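Local coordinates for water stress and hypersensitive response domain-containing protein (Archaeoglobus fulgidus DSM 4304, PDB 3BUT), which is of unknown function but belongs to the LEA_2 family of late embryogenesis abundant (water stress) proteins and may bind lipid, at residues Q17-A22 against K70-L75; V26-V31 against V61-A66; I43-V48 against R81-T86; A99-I104 against V111-F116. The protein carries 4 engineered substitutions. All coordinates share one frame; numbering follows the deposited sequence. Where two conformers were deposited one is given.

Interaction 1: residues Q17-A22 against K70-L75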
loop_
_atom_site.group_PDB
_atom_site.type_symbol
_atom_site.label_atom_id
_atom_site.label_comp_id
_atom_site.label_asym_id
_atom_site.label_seq_id
_atom_site.Cartn_x
_atom_site.Cartn_y
_atom_site.Cartn_z
ATOM N N GLN A 17 -6.479 7.808 -8.261
ATOM C CA GLN A 17 -6.252 6.722 -9.205
ATOM C C GLN A 17 -4.769 6.493 -9.481
ATOM O O GLN A 17 -3.981 7.440 -9.529
ATOM C CB GLN A 17 -7.015 6.980 -10.508
ATOM C CG GLN A 17 -7.569 5.716 -11.157
ATOM C CD GLN A 17 -8.489 5.995 -12.337
ATOM O OE1 GLN A 17 -8.163 6.782 -13.224
ATOM N NE2 GLN A 17 -9.640 5.333 -12.356
ATOM N N THR A 18 -4.406 5.223 -9.649
ATOM C CA THR A 18 -3.030 4.809 -9.934
ATOM C C THR A 18 -2.983 4.179 -11.323
ATOM O O THR A 18 -3.779 3.293 -11.625
ATOM C CB THR A 18 -2.527 3.783 -8.877
ATOM O OG1 THR A 18 -2.636 4.344 -7.563
ATOM C CG2 THR A 18 -1.079 3.363 -9.135
ATOM N N GLU A 19 -2.052 4.632 -12.161
ATOM C CA GLU A 19 -1.898 4.093 -13.513
ATOM C C GLU A 19 -0.609 3.301 -13.664
ATOM O O GLU A 19 0.449 3.717 -13.206
ATOM C CB GLU A 19 -1.947 5.221 -14.550
ATOM C CG GLU A 19 -1.882 4.764 -16.013
ATOM C CD GLU A 19 -1.651 5.914 -16.977
ATOM O OE1 GLU A 19 -1.489 7.063 -16.517
ATOM O OE2 GLU A 19 -1.625 5.671 -18.199
ATOM N N ILE A 20 -0.725 2.142 -14.296
ATOM C CA ILE A 20 0.424 1.375 -14.728
ATOM C C ILE A 20 0.373 1.386 -16.249
ATOM O O ILE A 20 -0.696 1.213 -16.831
ATOM C CB ILE A 20 0.387 -0.066 -14.171
ATOM C CG1 ILE A 20 0.379 -0.036 -12.638
ATOM C CG2 ILE A 20 1.582 -0.876 -14.675
ATOM C CD1 ILE A 20 -0.011 -1.355 -11.974
ATOM N N VAL A 21 1.517 1.625 -16.886
ATOM C CA VAL A 21 1.596 1.656 -18.338
ATOM C C VAL A 21 2.442 0.489 -18.818
ATOM O O VAL A 21 3.603 0.362 -18.435
ATOM C CB VAL A 21 2.199 2.988 -18.864
ATOM C CG1 VAL A 21 2.149 3.041 -20.389
ATOM C CG2 VAL A 21 1.475 4.184 -18.282
ATOM N N ALA A 22 1.842 -0.365 -19.643
ATOM C CA ALA A 22 2.559 -1.445 -20.301
ATOM C C ALA A 22 2.850 -1.020 -21.734
ATOM O O ALA A 22 1.970 -0.495 -22.412
ATOM C CB ALA A 22 1.731 -2.724 -20.275
ATOM N N LYS A 70 0.549 0.777 -26.373
ATOM C CA LYS A 70 0.451 1.278 -25.001
ATOM C C LYS A 70 -0.862 0.836 -24.350
ATOM O O LYS A 70 -1.956 1.086 -24.879
ATOM C CB LYS A 70 0.580 2.812 -24.984
ATOM C CG LYS A 70 0.164 3.502 -23.681
ATOM C CD LYS A 70 0.020 5.010 -23.880
ATOM C CE LYS A 70 -1.102 5.599 -23.022
ATOM N NZ LYS A 70 -0.741 5.784 -21.582
ATOM N N PHE A 71 -0.738 0.179 -23.201
ATOM C CA PHE A 71 -1.873 -0.265 -22.408
ATOM C C PHE A 71 -1.869 0.473 -21.065
ATOM O O PHE A 71 -0.936 0.349 -20.269
ATOM C CB PHE A 71 -1.832 -1.788 -22.211
ATOM C CG PHE A 71 -1.794 -2.570 -23.503
ATOM C CD1 PHE A 71 -2.963 -2.839 -24.205
ATOM C CD2 PHE A 71 -0.589 -3.035 -24.014
ATOM C CE1 PHE A 71 -2.936 -3.551 -25.403
ATOM C CE2 PHE A 71 -0.549 -3.744 -25.206
ATOM C CZ PHE A 71 -1.727 -4.010 -25.901
ATOM N N SER A 72 -2.906 1.271 -20.839
ATOM C CA SER A 72 -3.049 2.029 -19.613
ATOM C C SER A 72 -3.934 1.257 -18.652
ATOM O O SER A 72 -5.125 1.084 -18.898
ATOM C CB SER A 72 -3.654 3.400 -19.915
ATOM O OG SER A 72 -3.847 4.145 -18.727
ATOM N N LEU A 73 -3.343 0.787 -17.561
ATOM C CA LEU A 73 -4.065 -0.001 -16.577
ATOM C C LEU A 73 -4.298 0.847 -15.346
ATOM O O LEU A 73 -3.354 1.166 -14.626
ATOM C CB LEU A 73 -3.272 -1.258 -16.211
ATOM C CG LEU A 73 -2.501 -1.987 -17.318
ATOM C CD1 LEU A 73 -1.584 -3.037 -16.720
ATOM C CD2 LEU A 73 -3.433 -2.617 -18.338
ATOM N N ARG A 74 -5.554 1.216 -15.108
ATOM C CA ARG A 74 -5.897 2.106 -14.005
ATOM C C ARG A 74 -6.528 1.372 -12.830
ATOM O O ARG A 74 -7.408 0.536 -13.007
ATOM C CB ARG A 74 -6.812 3.238 -14.476
ATOM C CG ARG A 74 -6.152 4.209 -15.452
ATOM C CD ARG A 74 -7.177 5.146 -16.080
ATOM N NE ARG A 74 -6.697 5.711 -17.340
ATOM C CZ ARG A 74 -6.819 5.123 -18.529
ATOM N NH1 ARG A 74 -6.343 5.723 -19.612
ATOM N NH2 ARG A 74 -7.404 3.934 -18.642
ATOM N N LEU A 75 -6.068 1.707 -11.628
ATOM C CA LEU A 75 -6.585 1.123 -10.400
ATOM C C LEU A 75 -7.344 2.161 -9.590
ATOM O O LEU A 75 -6.771 3.161 -9.153
ATOM C CB LEU A 75 -5.453 0.546 -9.543
ATOM C CG LEU A 75 -4.569 -0.573 -10.084
ATOM C CD1 LEU A 75 -3.326 -0.007 -10.719
ATOM C CD2 LEU A 75 -4.184 -1.471 -8.936
#

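Interaction 2: residues V26-V31 against V61-A66. Engineered in segment 61-66: Ala-64 (natural residue Lys), Ala-66 (natural residue Lys).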
loop_
_atom_site.group_PDB
_atom_site.type_symbol
_atom_site.label_atom_id
_atom_site.label_comp_id
_atom_site.label_asym_id
_atom_site.label_seq_id
_atom_site.Cartn_x
_atom_site.Cartn_y
_atom_site.Cartn_z
ATOM N N VAL A 26 5.080 -4.936 -30.834
ATOM C CA VAL A 26 4.527 -5.995 -31.673
ATOM C C VAL A 26 5.003 -5.875 -33.112
ATOM O O VAL A 26 5.110 -4.782 -33.647
ATOM C CB VAL A 26 2.978 -6.054 -31.629
ATOM C CG1 VAL A 26 2.491 -6.408 -30.234
ATOM C CG2 VAL A 26 2.356 -4.751 -32.090
ATOM N N ARG A 27 5.313 -7.012 -33.720
ATOM C CA ARG A 27 5.643 -7.071 -35.128
ATOM C C ARG A 27 4.516 -7.791 -35.870
ATOM O O ARG A 27 4.112 -8.884 -35.484
ATOM C CB ARG A 27 6.993 -7.768 -35.330
ATOM C CG ARG A 27 7.416 -7.900 -36.787
ATOM C CD ARG A 27 8.924 -7.972 -36.923
ATOM N NE ARG A 27 9.539 -6.649 -36.835
ATOM C CZ ARG A 27 9.856 -5.894 -37.884
ATOM N NH1 ARG A 27 9.627 -6.320 -39.121
ATOM N NH2 ARG A 27 10.409 -4.705 -37.693
ATOM N N ASN A 28 4.005 -7.163 -36.923
ATOM C CA ASN A 28 2.983 -7.770 -37.760
ATOM C C ASN A 28 3.605 -8.716 -38.787
ATOM O O ASN A 28 4.321 -8.279 -39.689
ATOM C CB ASN A 28 2.161 -6.679 -38.454
ATOM C CG ASN A 28 0.934 -7.217 -39.160
ATOM O OD1 ASN A 28 0.669 -8.415 -39.153
ATOM N ND2 ASN A 28 0.165 -6.320 -39.760
ATOM N N GLU A 29 3.294 -10.004 -38.655
ATOM C CA GLU A 29 3.859 -11.025 -39.533
ATOM C C GLU A 29 2.847 -11.527 -40.564
ATOM O O GLU A 29 3.026 -12.584 -41.180
ATOM C CB GLU A 29 4.442 -12.174 -38.705
ATOM C CG GLU A 29 5.465 -11.701 -37.677
ATOM C CD GLU A 29 6.235 -12.829 -37.024
ATOM O OE1 GLU A 29 6.067 -13.996 -37.432
ATOM O OE2 GLU A 29 7.019 -12.541 -36.095
ATOM N N ASP A 30 1.786 -10.754 -40.760
ATOM C CA ASP A 30 0.806 -11.048 -41.794
ATOM C C ASP A 30 1.033 -10.090 -42.966
ATOM O O ASP A 30 1.843 -9.167 -42.880
ATOM C CB ASP A 30 -0.613 -10.908 -41.238
ATOM C CG ASP A 30 -1.585 -11.918 -41.840
ATOM O OD1 ASP A 30 -1.472 -12.221 -43.050
ATOM O OD2 ASP A 30 -2.466 -12.407 -41.100
ATOM N N VAL A 31 0.333 -10.313 -44.067
ATOM C CA VAL A 31 0.466 -9.434 -45.226
ATOM C C VAL A 31 -0.604 -8.333 -45.210
ATOM O O VAL A 31 -0.617 -7.456 -46.070
ATOM C CB VAL A 31 0.473 -10.231 -46.569
ATOM C CG1 VAL A 31 1.718 -11.121 -46.662
ATOM C CG2 VAL A 31 -0.801 -11.068 -46.728
ATOM N N VAL A 61 -1.219 -1.766 -36.923
ATOM C CA VAL A 61 0.148 -2.166 -37.212
ATOM C C VAL A 61 0.173 -2.541 -38.696
ATOM O O VAL A 61 -0.554 -3.436 -39.117
ATOM C CB VAL A 61 0.618 -3.351 -36.334
ATOM C CG1 VAL A 61 2.126 -3.529 -36.442
ATOM C CG2 VAL A 61 0.226 -3.141 -34.875
ATOM N N LYS A 62 0.994 -1.834 -39.472
ATOM C CA LYS A 62 1.097 -2.067 -40.914
ATOM C C LYS A 62 1.771 -3.412 -41.179
ATOM O O LYS A 62 2.557 -3.875 -40.353
ATOM C CB LYS A 62 1.853 -0.922 -41.603
ATOM C CG LYS A 62 0.998 0.322 -41.878
ATOM C CD LYS A 62 1.398 1.027 -43.182
ATOM C CE LYS A 62 2.588 1.975 -43.026
ATOM N NZ LYS A 62 2.217 3.286 -42.419
ATOM N N PRO A 63 1.432 -4.078 -42.323
ATOM C CA PRO A 63 2.063 -5.378 -42.622
ATOM C C PRO A 63 3.581 -5.305 -42.622
ATOM O O PRO A 63 4.132 -4.342 -43.148
ATOM C CB PRO A 63 1.595 -5.691 -44.045
ATOM C CG PRO A 63 0.433 -4.845 -44.295
ATOM C CD PRO A 63 0.444 -3.701 -43.355
ATOM N N ALA A 64 4.232 -6.298 -42.007
ATOM C CA ALA A 64 5.705 -6.386 -41.870
ATOM C C ALA A 64 6.379 -5.307 -41.001
ATOM O O ALA A 64 7.605 -5.287 -40.867
ATOM C CB ALA A 64 6.397 -6.511 -43.255
ATOM N N SER A 65 5.576 -4.429 -40.405
ATOM C CA SER A 65 6.081 -3.355 -39.550
ATOM C C SER A 65 5.990 -3.735 -38.082
ATOM O O SER A 65 5.232 -4.629 -37.715
ATOM C CB SER A 65 5.298 -2.061 -39.783
ATOM O OG SER A 65 5.900 -1.270 -40.783
ATOM N N ALA A 66 6.781 -3.044 -37.261
ATOM C CA ALA A 66 6.744 -3.181 -35.807
ATOM C C ALA A 66 6.250 -1.890 -35.158
ATOM O O ALA A 66 6.593 -0.795 -35.602
ATOM C CB ALA A 66 8.112 -3.572 -35.272
#

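Interaction 3: residues I43-V48 against R81-T86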
loop_
_atom_site.group_PDB
_atom_site.type_symbol
_atom_site.label_atom_id
_atom_site.label_comp_id
_atom_site.label_asym_id
_atom_site.label_seq_id
_atom_site.Cartn_x
_atom_site.Cartn_y
_atom_site.Cartn_z
ATOM N N ILE A 43 -6.939 -6.451 -12.919
ATOM C CA ILE A 43 -5.894 -6.711 -11.931
ATOM C C ILE A 43 -6.528 -7.296 -10.669
ATOM O O ILE A 43 -7.400 -6.679 -10.066
ATOM C CB ILE A 43 -5.073 -5.450 -11.579
ATOM C CG1 ILE A 43 -4.399 -4.871 -12.836
ATOM C CG2 ILE A 43 -4.022 -5.778 -10.509
ATOM C CD1 ILE A 43 -3.696 -3.546 -12.622
ATOM N N GLU A 44 -6.116 -8.505 -10.302
ATOM C CA GLU A 44 -6.576 -9.135 -9.072
ATOM C C GLU A 44 -5.420 -9.253 -8.103
ATOM O O GLU A 44 -4.302 -9.579 -8.492
ATOM C CB GLU A 44 -7.199 -10.512 -9.336
ATOM C CG GLU A 44 -8.532 -10.464 -10.059
ATOM C CD GLU A 44 -9.326 -11.755 -9.950
ATOM O OE1 GLU A 44 -9.161 -12.491 -8.951
ATOM O OE2 GLU A 44 -10.132 -12.026 -10.864
HETATM N N MSE A 45 -5.698 -8.950 -6.839
HETATM C CA MSE A 45 -4.717 -9.033 -5.766
HETATM C C MSE A 45 -5.370 -9.794 -4.608
HETATM O O MSE A 45 -6.331 -9.308 -4.011
HETATM C CB MSE A 45 -4.281 -7.628 -5.335
HETATM C CG MSE A 45 -3.632 -6.796 -6.445
HETATM SE SE MSE A 45 -3.245 -4.957 -5.949
HETATM C CE MSE A 45 -1.572 -5.228 -4.986
ATOM N N ASN A 46 -4.858 -10.994 -4.327
ATOM C CA ASN A 46 -5.475 -11.972 -3.399
ATOM C C ASN A 46 -6.972 -12.244 -3.601
ATOM O O ASN A 46 -7.710 -12.423 -2.631
ATOM C CB ASN A 46 -5.228 -11.591 -1.938
ATOM C CG ASN A 46 -3.765 -11.502 -1.587
ATOM O OD1 ASN A 46 -2.933 -12.248 -2.111
ATOM N ND2 ASN A 46 -3.442 -10.599 -0.669
ATOM N N GLY A 47 -7.417 -12.272 -4.851
ATOM C CA GLY A 47 -8.832 -12.472 -5.144
ATOM C C GLY A 47 -9.715 -11.247 -4.960
ATOM O O GLY A 47 -10.933 -11.343 -5.076
ATOM N N VAL A 48 -9.117 -10.098 -4.655
ATOM C CA VAL A 48 -9.829 -8.826 -4.738
ATOM C C VAL A 48 -9.577 -8.249 -6.131
ATOM O O VAL A 48 -8.428 -8.077 -6.533
ATOM C CB VAL A 48 -9.356 -7.815 -3.661
ATOM C CG1 VAL A 48 -10.132 -6.507 -3.763
ATOM C CG2 VAL A 48 -9.497 -8.403 -2.266
ATOM N N ARG A 81 -8.240 -0.404 -1.312
ATOM C CA ARG A 81 -8.328 -0.333 0.153
ATOM C C ARG A 81 -8.909 -1.598 0.791
ATOM O O ARG A 81 -8.781 -1.799 2.006
ATOM C CB ARG A 81 -9.138 0.884 0.606
ATOM C CG ARG A 81 -8.443 2.228 0.431
ATOM C CD ARG A 81 -9.311 3.389 0.930
ATOM N NE ARG A 81 -10.602 3.492 0.242
ATOM C CZ ARG A 81 -11.781 3.188 0.785
ATOM N NH1 ARG A 81 -11.859 2.756 2.037
ATOM N NH2 ARG A 81 -12.890 3.316 0.069
ATOM N N GLU A 82 -9.566 -2.435 -0.005
ATOM C CA GLU A 82 -10.059 -3.700 0.525
ATOM C C GLU A 82 -9.101 -4.847 0.229
ATOM O O GLU A 82 -9.293 -5.959 0.706
ATOM C CB GLU A 82 -11.500 -3.999 0.089
ATOM C CG GLU A 82 -11.756 -4.016 -1.404
ATOM C CD GLU A 82 -13.192 -4.376 -1.739
ATOM O OE1 GLU A 82 -14.114 -3.823 -1.097
ATOM O OE2 GLU A 82 -13.398 -5.208 -2.650
ATOM N N TRP A 83 -8.056 -4.556 -0.542
ATOM C CA TRP A 83 -6.970 -5.509 -0.752
ATOM C C TRP A 83 -6.098 -5.546 0.492
ATOM O O TRP A 83 -5.654 -6.610 0.914
ATOM C CB TRP A 83 -6.120 -5.148 -1.985
ATOM C CG TRP A 83 -4.675 -5.574 -1.840
ATOM C CD1 TRP A 83 -4.180 -6.838 -1.963
ATOM C CD2 TRP A 83 -3.560 -4.742 -1.487
ATOM N NE1 TRP A 83 -2.830 -6.843 -1.731
ATOM C CE2 TRP A 83 -2.422 -5.572 -1.433
ATOM C CE3 TRP A 83 -3.415 -3.374 -1.214
ATOM C CZ2 TRP A 83 -1.153 -5.086 -1.121
ATOM C CZ3 TRP A 83 -2.153 -2.889 -0.908
ATOM C CH2 TRP A 83 -1.037 -3.745 -0.868
ATOM N N TRP A 84 -5.861 -4.372 1.069
ATOM C CA TRP A 84 -4.960 -4.227 2.202
ATOM C C TRP A 84 -5.244 -5.204 3.343
ATOM O O TRP A 84 -4.314 -5.778 3.916
ATOM C CB TRP A 84 -4.932 -2.777 2.700
ATOM C CG TRP A 84 -4.029 -2.605 3.878
ATOM C CD1 TRP A 84 -4.401 -2.309 5.152
ATOM C CD2 TRP A 84 -2.602 -2.772 3.902
ATOM N NE1 TRP A 84 -3.295 -2.262 5.969
ATOM C CE2 TRP A 84 -2.179 -2.544 5.226
ATOM C CE3 TRP A 84 -1.639 -3.081 2.928
ATOM C CZ2 TRP A 84 -0.836 -2.612 5.605
ATOM C CZ3 TRP A 84 -0.307 -3.152 3.306
ATOM C CH2 TRP A 84 0.080 -2.920 4.632
ATOM N N VAL A 85 -6.528 -5.408 3.638
ATOM C CA VAL A 85 -6.983 -6.411 4.603
ATOM C C VAL A 85 -6.377 -7.786 4.313
ATOM O O VAL A 85 -5.817 -8.422 5.207
ATOM C CB VAL A 85 -8.533 -6.538 4.589
ATOM C CG1 VAL A 85 -9.018 -7.486 5.687
ATOM C CG2 VAL A 85 -9.196 -5.169 4.732
ATOM N N THR A 86 -6.475 -8.206 3.053
ATOM C CA THR A 86 -6.043 -9.532 2.606
ATOM C C THR A 86 -4.528 -9.683 2.619
ATOM O O THR A 86 -4.012 -10.778 2.858
ATOM C CB THR A 86 -6.566 -9.865 1.182
ATOM O OG1 THR A 86 -5.880 -9.073 0.205
ATOM C CG2 THR A 86 -8.041 -9.594 1.064
#

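Interaction 4: residues A99-I104 against V111-F116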
loop_
_atom_site.group_PDB
_atom_site.type_symbol
_atom_site.label_atom_id
_atom_site.label_comp_id
_atom_site.label_asym_id
_atom_site.label_seq_id
_atom_site.Cartn_x
_atom_site.Cartn_y
_atom_site.Cartn_z
ATOM N N ALA A 99 -4.378 -9.350 -16.238
ATOM C CA ALA A 99 -4.826 -9.864 -17.522
ATOM C C ALA A 99 -5.144 -8.726 -18.476
ATOM O O ALA A 99 -5.903 -7.830 -18.135
ATOM C CB ALA A 99 -6.027 -10.744 -17.338
ATOM N N ILE A 100 -4.545 -8.759 -19.663
ATOM C CA ILE A 100 -4.881 -7.821 -20.732
ATOM C C ILE A 100 -5.458 -8.610 -21.905
ATOM O O ILE A 100 -4.837 -9.550 -22.397
ATOM C CB ILE A 100 -3.668 -6.956 -21.159
ATOM C CG1 ILE A 100 -3.220 -6.059 -20.003
ATOM C CG2 ILE A 100 -4.005 -6.085 -22.370
ATOM C CD1 ILE A 100 -1.750 -5.620 -20.078
ATOM N N LYS A 101 -6.661 -8.228 -22.324
ATOM C CA LYS A 101 -7.399 -8.916 -23.377
ATOM C C LYS A 101 -7.634 -7.958 -24.557
ATOM O O LYS A 101 -8.656 -7.278 -24.601
ATOM C CB LYS A 101 -8.728 -9.415 -22.796
ATOM C CG LYS A 101 -9.550 -10.344 -23.683
ATOM C CD LYS A 101 -10.727 -10.931 -22.893
ATOM C CE LYS A 101 -11.832 -11.450 -23.799
ATOM N NZ LYS A 101 -12.757 -10.369 -24.245
ATOM N N PRO A 102 -6.669 -7.872 -25.500
ATOM C CA PRO A 102 -6.856 -6.970 -26.633
ATOM C C PRO A 102 -7.877 -7.481 -27.640
ATOM O O PRO A 102 -8.022 -8.691 -27.832
ATOM C CB PRO A 102 -5.469 -6.904 -27.268
ATOM C CG PRO A 102 -4.809 -8.166 -26.889
ATOM C CD PRO A 102 -5.365 -8.561 -25.555
ATOM N N THR A 103 -8.594 -6.539 -28.243
ATOM C CA THR A 103 -9.542 -6.816 -29.303
ATOM C C THR A 103 -8.824 -6.577 -30.615
ATOM O O THR A 103 -8.580 -5.437 -30.999
ATOM C CB THR A 103 -10.762 -5.887 -29.223
ATOM O OG1 THR A 103 -11.311 -5.930 -27.902
ATOM C CG2 THR A 103 -11.821 -6.320 -30.211
ATOM N N ILE A 104 -8.481 -7.671 -31.287
ATOM C CA ILE A 104 -7.728 -7.640 -32.530
ATOM C C ILE A 104 -8.693 -7.852 -33.673
ATOM O O ILE A 104 -9.398 -8.858 -33.709
ATOM C CB ILE A 104 -6.650 -8.750 -32.553
ATOM C CG1 ILE A 104 -5.684 -8.586 -31.377
ATOM C CG2 ILE A 104 -5.905 -8.753 -33.883
ATOM C CD1 ILE A 104 -4.793 -9.782 -31.144
ATOM N N VAL A 111 -13.246 -11.007 -35.131
ATOM C CA VAL A 111 -12.141 -10.688 -34.214
ATOM C C VAL A 111 -11.332 -11.867 -33.664
ATOM O O VAL A 111 -11.640 -13.029 -33.913
ATOM C CB VAL A 111 -12.618 -9.862 -32.988
ATOM C CG1 VAL A 111 -12.908 -8.427 -33.385
ATOM C CG2 VAL A 111 -13.814 -10.531 -32.296
ATOM N N GLU A 112 -10.280 -11.524 -32.925
ATOM C CA GLU A 112 -9.495 -12.459 -32.130
ATOM C C GLU A 112 -9.302 -11.796 -30.775
ATOM O O GLU A 112 -8.911 -10.625 -30.713
ATOM C CB GLU A 112 -8.122 -12.707 -32.767
ATOM C CG GLU A 112 -8.158 -13.279 -34.177
ATOM C CD GLU A 112 -6.792 -13.709 -34.669
ATOM O OE1 GLU A 112 -6.357 -14.831 -34.329
ATOM O OE2 GLU A 112 -6.158 -12.928 -35.407
ATOM N N VAL A 113 -9.572 -12.519 -29.690
ATOM C CA VAL A 113 -9.429 -11.929 -28.349
ATOM C C VAL A 113 -8.564 -12.743 -27.370
ATOM O O VAL A 113 -9.088 -13.331 -26.422
ATOM C CB VAL A 113 -10.806 -11.579 -27.714
ATOM C CG1 VAL A 113 -11.213 -10.159 -28.076
ATOM C CG2 VAL A 113 -11.886 -12.588 -28.129
ATOM N N PRO A 114 -7.232 -12.765 -27.590
ATOM C CA PRO A 114 -6.357 -13.527 -26.702
ATOM C C PRO A 114 -6.217 -12.870 -25.324
ATOM O O PRO A 114 -6.331 -11.654 -25.203
ATOM C CB PRO A 114 -5.017 -13.519 -27.448
ATOM C CG PRO A 114 -5.040 -12.283 -28.250
ATOM C CD PRO A 114 -6.469 -12.089 -28.657
ATOM N N VAL A 115 -6.001 -13.681 -24.296
ATOM C CA VAL A 115 -5.819 -13.179 -22.939
ATOM C C VAL A 115 -4.377 -13.405 -22.512
ATOM O O VAL A 115 -3.902 -14.544 -22.465
ATOM C CB VAL A 115 -6.774 -13.866 -21.936
ATOM C CG1 VAL A 115 -6.655 -13.233 -20.566
ATOM C CG2 VAL A 115 -8.215 -13.793 -22.424
ATOM N N PHE A 116 -3.683 -12.311 -22.222
ATOM C CA PHE A 116 -2.311 -12.369 -21.747
ATOM C C PHE A 116 -2.294 -12.214 -20.236
ATOM O O PHE A 116 -2.683 -11.181 -19.711
ATOM C CB PHE A 116 -1.458 -11.299 -22.434
ATOM C CG PHE A 116 -1.391 -11.458 -23.926
ATOM C CD1 PHE A 116 -0.502 -12.358 -24.502
ATOM C CD2 PHE A 116 -2.233 -10.728 -24.754
ATOM C CE1 PHE A 116 -0.452 -12.527 -25.882
ATOM C CE2 PHE A 116 -2.187 -10.882 -26.133
ATOM C CZ PHE A 116 -1.294 -11.783 -26.698
#

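Interaction 1: residues Q17-A22 against K70-L75
The guanidinium of Arg-74 has the hydroxyl of Ser-72 over the centre of one face, OG 3.0 Å above the plane, while the amide oxygen of Gln-17 lies at its edge, near the plane. That amide crosses obliquely, tilted 50° from the guanidinium, and its OE1 touches Arg-74 CD at 3.4 Å. The ring of Phe-71 meets Tyr-39 of strand 34-45 edge-to-face. On the same face of the sheet as Arg-74, Glu-19 has CG anti to its backbone N and runs extended, so that OE2 takes the hydrogen bond from Ser-72 OG at 2.7 Å, received from above the carboxylate plane. Lys-70, bent at its far end, brings NZ to 3.5 Å from Glu-19 OE2, a salt bridge, and Glu-19 OE1 accepts from the backbone N of Val-12. The other face is mostly apolar: Ile-20 CD1 sits 3.8 Å from Leu-75 CD1, and Ala-22 CB faces Phe-71 CB at 4.2 Å. Between the faces, paired backbone hydrogen bonds join Thr-18 with Leu-75, Ile-20 with Leu-73 and Ala-22 with Phe-71; Leu-73 N meets Ile-20 O at 2.8 Å, nearly along the C=O axis. With one face largely polar (Val-21 excepted) and the other mostly apolar, this is a regular antiparallel pairing typical of a beta sandwich, here in the three-stranded sheet of a LEA_2 domain.

Interaction 2: residues V26-V31 against V61-A66
The backbone leaves regular strand pairing here: Arg-27 and Ala-66 form one antiparallel non-hydrogen-bonded pair, their CA atoms 4.1 Å apart, and beyond it the chain from Lys-62 to Ser-65 makes a type II beta turn against residues 28-31. Asn-28 N gives a nearly straight hydrogen bond (170°) to Ser-65 O at 2.9 Å, while its carbonyl accepts a weak one from Ala-64 N. Asn-28 is the main side chain. With CG anti to the backbone N, its amide reaches across so that ND2 donates to Val-61 O at 3.0 Å from above that carbonyl plane, and to Val-32 O just beyond the segment. Its OD1 turns back to accept from Asp-30 N, closing an Asx turn. Val-61 CG1 packs on Asn-28 CB at 3.7 Å, and Val-26 CG2 meets Val-61 CG2. Pro-63 lays CG 3.3 Å from Val-31 O. Arg-27 bends at its third torsion to bring NH2 within 3.5 Å of CB of Ala-66, which, like Ala-64, is an engineered replacement of lysine. The chemistry is thus mostly amide to backbone: OD1 steadies its own loop, while ND2 and the backbone N reach carbonyls of the other, so the buried amide is satisfied by backbone and fixed in rotation.

Interaction 3: residues I43-V48 against R81-T86
Aromatic contact comes first: selenomethionine Met-45, bent at its last torsion, lies over one face of the Trp-83 indole. Its SE stands 4.4 Å from the five-membered ring's centroid, 7° off the normal, and CE comes 3.9 Å from that centroid, a Met-aromatic and CH-pi pair; CB touches Trp-83 CD1 at 3.5 Å. This places the end of a beta hairpin, whose type I' turn runs from Met-45 to Val-48, against helix 83-89, with Trp-83 NE1 bonded to Thr-94 OG1. Polar contact is a relay: Asn-46 ND2 donates to Thr-86 OG1 at 3.0 Å, the hydroxyl lying in the amide plane, and that hydroxyl donates to Trp-83 O at 2.6 Å, on a lone pair. Asn-46 OD1 accepts from Lys-95 N, which helps fix the amide's rotation. A valine at Thr-86 would lack the hydroxyl that joins Asn-46 ND2 to Trp-83 O, and would probably loosen the turn's hold on the helix. Apolar packing adds Val-48, whose CG2 meets Thr-86 CG2 at 3.8 Å and whose CG1 rests against the Glu-82 chain.

Interaction 4: residues A99-I104 against V111-F116
Two prolines shape this pairing. Pro-102 leans its ring on the opposing strand, against Pro-114 O and the edge of the Phe-116 ring: CD sits 3.3 Å from Pro-114 O, and CG lies in the plane of the Phe-116 ring, 3.9 Å from CE2, the two side chains crossing at about a right angle. Pro-114 in turn receives the tip of Ile-104, whose CD1 touches CD and CG, also crossing at about a right angle. Lacking N-H groups, the prolines interrupt the bonding of the hairpin formed by strands 93-105 and 111-123, so the backbone hydrogen bonds flank the proline pair: Ile-100 with Phe-116, and Ile-104 with Glu-112, where Glu-112 N lies 2.9 Å from Ile-104 O. Beside the prolines, Val-113 turns CG1 against Pro-102 O at 3.5 Å and against Thr-103 CA. Lys-101 leaves the backbone with CG anti to N and runs obliquely across two valines, CD on Val-115 CG2 at 3.8 Å and CE on Val-113 CB at 4.0 Å. An alanine at Lys-101 would lack the chain that crosses both valines and would probably leave them still more open to solvent. At the ends, Ala-99 CB abuts Val-115 CG1 and Thr-103 CG2 abuts Val-111 CG1, while Thr-103 OG1 bonds to Tyr-54 OH.

In the fold
Interaction 1 is the most buried of the four and lies nearest the chain's centre; the other three are surface contacts. Interactions 1 and 2 share strand 17-27, regular pairing giving way to loop-to-turn bonding about 25 Å away, centre to centre. Interactions 3 and 4 reach the other sheet, through neighbouring strands 34-45 and 93-105. The sheets meet where Ile-100 of interaction 4 packs on Phe-71 and Leu-73 of interaction 1, and Ile-43 on Leu-73 and Leu-75. Interactions 2 and 3 lie on opposite sides of the centre, one resting on asparagine-to-backbone bonds, the other on an aromatic face and a hydroxyl relay. Interactions 1 and 3 also touch the second subunit.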